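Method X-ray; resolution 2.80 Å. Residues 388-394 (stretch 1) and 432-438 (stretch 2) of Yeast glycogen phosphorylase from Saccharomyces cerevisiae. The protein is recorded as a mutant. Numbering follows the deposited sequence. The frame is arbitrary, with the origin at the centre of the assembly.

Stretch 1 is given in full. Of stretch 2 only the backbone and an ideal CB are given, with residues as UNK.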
ATOM      1  N   ASP A 388     -22.158 -14.751  35.171  1.00 17.88           N
ATOM      2  CA  ASP A 388     -21.715 -15.840  36.009  1.00 18.71           C
ATOM      3  C   ASP A 388     -20.917 -16.764  35.103  1.00 17.39           C
ATOM      4  O   ASP A 388     -21.292 -16.979  33.942  1.00 11.35           O
ATOM      5  CB  ASP A 388     -22.933 -16.569  36.577  1.00 33.14           C
ATOM      6  CG  ASP A 388     -22.616 -17.817  37.396  1.00 42.72           C
ATOM      7  OD1 ASP A 388     -21.822 -17.715  38.338  1.00 51.19           O
ATOM      8  OD2 ASP A 388     -23.159 -18.884  37.083  1.00 45.45           O
ATOM      9  N   TRP A 389     -19.871 -17.386  35.640  1.00 17.14           N
ATOM     10  CA  TRP A 389     -19.059 -18.309  34.865  1.00 17.44           C
ATOM     11  C   TRP A 389     -19.947 -19.364  34.244  1.00 18.52           C
ATOM     12  O   TRP A 389     -19.854 -19.662  33.057  1.00 23.96           O
ATOM     13  CB  TRP A 389     -18.029 -18.999  35.735  1.00 12.74           C
ATOM     14  CG  TRP A 389     -16.855 -19.568  34.958  1.00 17.62           C
ATOM     15  CD1 TRP A 389     -15.670 -18.880  34.896  1.00 20.19           C
ATOM     16  CD2 TRP A 389     -16.803 -20.770  34.294  1.00 18.63           C
ATOM     17  NE1 TRP A 389     -14.855 -19.638  34.205  1.00 18.47           N
ATOM     18  CE2 TRP A 389     -15.482 -20.768  33.825  1.00 19.77           C
ATOM     19  CE3 TRP A 389     -17.651 -21.842  34.014  1.00 17.89           C
ATOM     20  CZ2 TRP A 389     -15.004 -21.838  33.073  1.00 18.82           C
ATOM     21  CZ3 TRP A 389     -17.176 -22.911  33.261  1.00 16.71           C
ATOM     22  CH2 TRP A 389     -15.862 -22.906  32.796  1.00 21.78           C
ATOM     23  N   HIS A 390     -20.889 -19.895  34.999  1.00 20.13           N
ATOM     24  CA  HIS A 390     -21.709 -20.927  34.414  1.00 22.93           C
ATOM     25  C   HIS A 390     -22.756 -20.418  33.445  1.00 22.38           C
ATOM     26  O   HIS A 390     -23.066 -21.131  32.491  1.00 25.54           O
ATOM     27  CB  HIS A 390     -22.311 -21.723  35.554  1.00 26.75           C
ATOM     28  CG  HIS A 390     -21.233 -22.662  36.084  1.00 27.86           C
ATOM     29  ND1 HIS A 390     -20.469 -22.547  37.175  1.00 29.81           N
ATOM     30  CD2 HIS A 390     -20.843 -23.806  35.424  1.00 28.74           C
ATOM     31  CE1 HIS A 390     -19.633 -23.558  37.198  1.00 32.42           C
ATOM     32  NE2 HIS A 390     -19.870 -24.304  36.142  1.00 36.10           N
ATOM     33  N   GLU A 391     -23.240 -19.183  33.558  1.00 20.56           N
ATOM     34  CA  GLU A 391     -24.261 -18.723  32.631  1.00 22.38           C
ATOM     35  C   GLU A 391     -23.602 -18.416  31.285  1.00 25.05           C
ATOM     36  O   GLU A 391     -24.112 -18.765  30.222  1.00 29.69           O
ATOM     37  CB  GLU A 391     -24.896 -17.512  33.223  1.00 18.37           C
ATOM     38  CG  GLU A 391     -26.134 -16.991  32.509  1.00 33.99           C
ATOM     39  CD  GLU A 391     -26.486 -15.553  32.914  1.00 43.00           C
ATOM     40  OE1 GLU A 391     -26.386 -15.207  34.100  1.00 49.39           O
ATOM     41  OE2 GLU A 391     -26.847 -14.768  32.032  1.00 45.41           O
ATOM     42  N   ALA A 392     -22.411 -17.809  31.348  1.00 26.93           N
ATOM     43  CA  ALA A 392     -21.586 -17.467  30.201  1.00 21.02           C
ATOM     44  C   ALA A 392     -21.221 -18.713  29.405  1.00 20.56           C
ATOM     45  O   ALA A 392     -21.461 -18.808  28.188  1.00 18.72           O
ATOM     46  CB  ALA A 392     -20.312 -16.800  30.689  1.00 21.45           C
ATOM     47  N   TRP A 393     -20.723 -19.726  30.117  1.00 19.14           N
ATOM     48  CA  TRP A 393     -20.351 -20.974  29.482  1.00 22.07           C
ATOM     49  C   TRP A 393     -21.510 -21.648  28.742  1.00 20.59           C
ATOM     50  O   TRP A 393     -21.326 -22.275  27.693  1.00 19.94           O
ATOM     51  CB  TRP A 393     -19.767 -21.937  30.526  1.00 18.79           C
ATOM     52  CG  TRP A 393     -19.185 -23.133  29.793  1.00 21.94           C
ATOM     53  CD1 TRP A 393     -19.713 -24.382  29.963  1.00 21.19           C
ATOM     54  CD2 TRP A 393     -18.168 -23.092  28.868  1.00 22.03           C
ATOM     55  NE1 TRP A 393     -19.041 -25.139  29.137  1.00 25.67           N
ATOM     56  CE2 TRP A 393     -18.119 -24.429  28.472  1.00 20.90           C
ATOM     57  CE3 TRP A 393     -17.297 -22.159  28.306  1.00 23.12           C
ATOM     58  CZ2 TRP A 393     -17.207 -24.858  27.516  1.00 17.83           C
ATOM     59  CZ3 TRP A 393     -16.381 -22.584  27.344  1.00 24.47           C
ATOM     60  CH2 TRP A 393     -16.338 -23.924  26.953  1.00 24.30           C
ATOM     61  N   ASP A 394     -22.723 -21.520  29.241  1.00 20.39           N
ATOM     62  CA  ASP A 394     -23.860 -22.058  28.536  1.00 26.87           C
ATOM     63  C   ASP A 394     -24.063 -21.343  27.211  1.00 26.71           C
ATOM     64  O   ASP A 394     -24.413 -21.988  26.218  1.00 29.81           O
ATOM     65  CB  ASP A 394     -25.093 -21.905  29.384  1.00 35.48           C
ATOM     66  CG  ASP A 394     -25.546 -23.252  29.893  1.00 43.26           C
ATOM     67  OD1 ASP A 394     -24.922 -23.778  30.826  1.00 45.90           O
ATOM     68  OD2 ASP A 394     -26.522 -23.757  29.330  1.00 45.30           O
ATOM     69  N   UNK A 432      -7.969 -24.097  31.997  1.00 14.97           N
ATOM     70  CA  UNK A 432      -7.903 -24.990  33.141  1.00 10.26           C
ATOM     71  C   UNK A 432      -9.276 -25.111  33.780  1.00 12.26           C
ATOM     72  O   UNK A 432      -9.714 -26.235  34.040  1.00 12.42           O
ATOM     73  CB  UNK A 432      -6.875 -24.494  34.160  1.00 10.26           C
ATOM     74  N   UNK A 433     -10.019 -24.016  33.953  1.00 12.62           N
ATOM     75  CA  UNK A 433     -11.356 -24.089  34.527  1.00 18.06           C
ATOM     76  C   UNK A 433     -12.342 -24.914  33.723  1.00 18.64           C
ATOM     77  O   UNK A 433     -12.995 -25.809  34.270  1.00 22.26           O
ATOM     78  CB  UNK A 433     -11.914 -22.674  34.693  1.00 18.06           C
ATOM     79  N   UNK A 434     -12.413 -24.639  32.420  1.00 17.43           N
ATOM     80  CA  UNK A 434     -13.261 -25.344  31.471  1.00 12.92           C
ATOM     81  C   UNK A 434     -13.014 -26.849  31.601  1.00 14.79           C
ATOM     82  O   UNK A 434     -13.942 -27.643  31.792  1.00 17.38           O
ATOM     83  CB  UNK A 434     -12.995 -24.867  30.042  1.00 12.92           C
ATOM     84  N   UNK A 435     -11.740 -27.248  31.578  1.00 20.13           N
ATOM     85  CA  UNK A 435     -11.349 -28.651  31.662  1.00 22.26           C
ATOM     86  C   UNK A 435     -11.756 -29.270  32.983  1.00 25.47           C
ATOM     87  O   UNK A 435     -12.153 -30.436  33.015  1.00 29.21           O
ATOM     88  CB  UNK A 435      -9.838 -28.794  31.467  1.00 22.26           C
ATOM     89  N   UNK A 436     -11.700 -28.485  34.067  1.00 26.76           N
ATOM     90  CA  UNK A 436     -12.001 -28.976  35.400  1.00 26.19           C
ATOM     91  C   UNK A 436     -13.437 -29.418  35.490  1.00 25.10           C
ATOM     92  O   UNK A 436     -13.712 -30.578  35.809  1.00 27.81           O
ATOM     93  CB  UNK A 436     -11.710 -27.905  36.453  1.00 26.19           C
ATOM     94  N   UNK A 437     -14.358 -28.514  35.204  1.00 19.69           N
ATOM     95  CA  UNK A 437     -15.742 -28.893  35.282  1.00 19.95           C
ATOM     96  C   UNK A 437     -16.062 -30.023  34.296  1.00 21.12           C
ATOM     97  O   UNK A 437     -16.805 -30.938  34.655  1.00 23.09           O
ATOM     98  CB  UNK A 437     -16.632 -27.677  35.016  1.00 19.95           C
ATOM     99  N   UNK A 438     -15.489 -30.061  33.082  1.00 22.13           N
ATOM    100  CA  UNK A 438     -15.754 -31.121  32.104  1.00 18.02           C
ATOM    101  C   UNK A 438     -15.346 -32.455  32.710  1.00 18.83           C
ATOM    102  O   UNK A 438     -16.135 -33.396  32.712  1.00 19.78           O
ATOM    103  CB  UNK A 438     -15.007 -30.869  30.793  1.00 18.02           C
TER

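The backbone of stretch 2 is helical throughout, with phi near -60° at every position, so each must tolerate a helix. Its axis crosses that of helix 389-394 at 89° with a closest approach of 12.5 Å, a gap wide enough to be filled by large side chains. Stretch 1 sends two indoles toward it, Trp-389 and Trp-393, with the ring of His-390 alongside.

At position 432 the ideal CB has nothing of stretch 1 within 5.5 Å, so many residues would do; Tyr-432 makes no contact here.

Position 433 points toward stretch 1, and its ideal CB already lies 3.6 Å from Trp-389 CZ2. A side chain here must start against the indole, then turn past it; a small or slender one, apolar or polar, would suit. The residue is Asp-433. Its CB packs 3.6 Å from CZ2 of Trp-389, an approach oblique to the ring, and no hydrogen bond joins its carboxylate to stretch 1.

At position 434 CA-to-CB points sideways, yet the ideal CB is 4.4 Å from Trp-389 CH2 and 4.6 Å from Trp-393 CH2. Two carbon-rich rings offer no strong polar partner here, so a medium or long aliphatic chain such as leucine, isoleucine or methionine would fit. Ile-434 is found, with chi1 m and chi2 t. Its CG1 lies 3.7 Å from CH2 of Trp-389 and also sits over the face of the Trp-393 six-membered ring, 4.2 Å from the centroid, in a CH-pi contact. Its CD1 reaches to 3.4 Å from CZ3 of Trp-393. The CG1-CD1 branch thus touches both indoles.

Position 435 points away, leaving its choice to other surroundings; Asn-435 bonds elsewhere in the structure. Position 436 is likewise unconstrained by stretch 1, and Trp-436 makes no contact with it.

Position 437 points toward stretch 1, but its ideal CB is still 4.8 Å from His-390 NE2 and 5.1 Å from Trp-389 CZ3. There is room for a sizeable side chain between two rings: leucine or methionine could fill it, while an aromatic could also use its pi face. Phe-437, with chi1 m, turns its edge toward the face of Trp-389, centroids 5.0 Å apart and planes at 60°, while its own face receives the edge of His-390, at 4.8 Å and 64°. Its CD2 is 3.6 Å from CZ3 of Trp-389, and its CZ 3.8 Å from CE1 of His-390.

Position 438 points sideways with nothing of stretch 1 within 5.5 Å of its ideal CB, so stretch 1 leaves the choice open; it is Phe-438, whose end leads away.

Stretch 2 (432-438) YDINWFF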
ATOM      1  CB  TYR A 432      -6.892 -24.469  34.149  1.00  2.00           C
ATOM      2  CG  TYR A 432      -5.446 -24.805  33.791  1.00  2.83           C
ATOM      3  CD1 TYR A 432      -5.178 -25.865  32.928  1.00  3.02           C
ATOM      4  CD2 TYR A 432      -4.382 -24.102  34.369  1.00  2.00           C
ATOM      5  CE1 TYR A 432      -3.878 -26.237  32.645  1.00  3.47           C
ATOM      6  CE2 TYR A 432      -3.071 -24.469  34.082  1.00  4.58           C
ATOM      7  CZ  TYR A 432      -2.834 -25.542  33.216  1.00  9.01           C
ATOM      8  OH  TYR A 432      -1.548 -25.934  32.896  1.00 16.19           O
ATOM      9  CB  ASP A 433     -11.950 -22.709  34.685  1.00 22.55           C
ATOM     10  CG  ASP A 433     -11.498 -21.918  35.906  1.00 27.14           C
ATOM     11  OD1 ASP A 433     -10.486 -22.236  36.538  1.00 27.01           O
ATOM     12  OD2 ASP A 433     -12.188 -20.950  36.213  1.00 31.86           O
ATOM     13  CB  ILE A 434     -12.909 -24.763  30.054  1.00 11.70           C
ATOM     14  CG1 ILE A 434     -13.595 -23.392  29.887  1.00  6.62           C
ATOM     15  CG2 ILE A 434     -13.317 -25.737  28.939  1.00 14.46           C
ATOM     16  CD1 ILE A 434     -13.214 -22.573  28.626  1.00  2.00           C
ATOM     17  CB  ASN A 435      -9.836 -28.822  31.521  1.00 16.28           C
ATOM     18  CG  ASN A 435      -9.430 -30.286  31.415  1.00 13.71           C
ATOM     19  OD1 ASN A 435      -9.796 -30.984  30.485  1.00 11.64           O
ATOM     20  ND2 ASN A 435      -8.626 -30.879  32.269  1.00 19.31           N
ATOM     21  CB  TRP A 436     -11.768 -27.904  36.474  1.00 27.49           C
ATOM     22  CG  TRP A 436     -12.011 -28.449  37.870  1.00 26.16           C
ATOM     23  CD1 TRP A 436     -13.155 -28.101  38.535  1.00 27.22           C
ATOM     24  CD2 TRP A 436     -11.197 -29.307  38.581  1.00 26.10           C
ATOM     25  NE1 TRP A 436     -13.079 -28.746  39.674  1.00 33.08           N
ATOM     26  CE2 TRP A 436     -11.947 -29.468  39.757  1.00 28.31           C
ATOM     27  CE3 TRP A 436      -9.973 -29.969  38.451  1.00 20.83           C
ATOM     28  CZ2 TRP A 436     -11.487 -30.277  40.805  1.00 19.24           C
ATOM     29  CZ3 TRP A 436      -9.508 -30.780  39.495  1.00 21.18           C
ATOM     30  CH2 TRP A 436     -10.259 -30.931  40.663  1.00 22.20           C
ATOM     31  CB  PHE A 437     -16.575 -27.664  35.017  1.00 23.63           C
ATOM     32  CG  PHE A 437     -16.353 -26.562  36.043  1.00 29.90           C
ATOM     33  CD1 PHE A 437     -16.563 -26.798  37.400  1.00 30.42           C
ATOM     34  CD2 PHE A 437     -15.950 -25.295  35.621  1.00 30.85           C
ATOM     35  CE1 PHE A 437     -16.370 -25.763  38.317  1.00 27.13           C
ATOM     36  CE2 PHE A 437     -15.760 -24.271  36.548  1.00 27.16           C
ATOM     37  CZ  PHE A 437     -15.970 -24.504  37.894  1.00 24.78           C
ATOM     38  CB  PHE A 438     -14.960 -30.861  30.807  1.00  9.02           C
ATOM     39  CG  PHE A 438     -14.930 -32.028  29.838  1.00  2.00           C
ATOM     40  CD1 PHE A 438     -16.094 -32.482  29.211  1.00  9.06           C
ATOM     41  CD2 PHE A 438     -13.719 -32.668  29.577  1.00  4.76           C
ATOM     42  CE1 PHE A 438     -16.042 -33.574  28.331  1.00  7.35           C
ATOM     43  CE2 PHE A 438     -13.667 -33.763  28.697  1.00  7.78           C
ATOM     44  CZ  PHE A 438     -14.829 -34.218  28.074  1.00  8.38           C
TER
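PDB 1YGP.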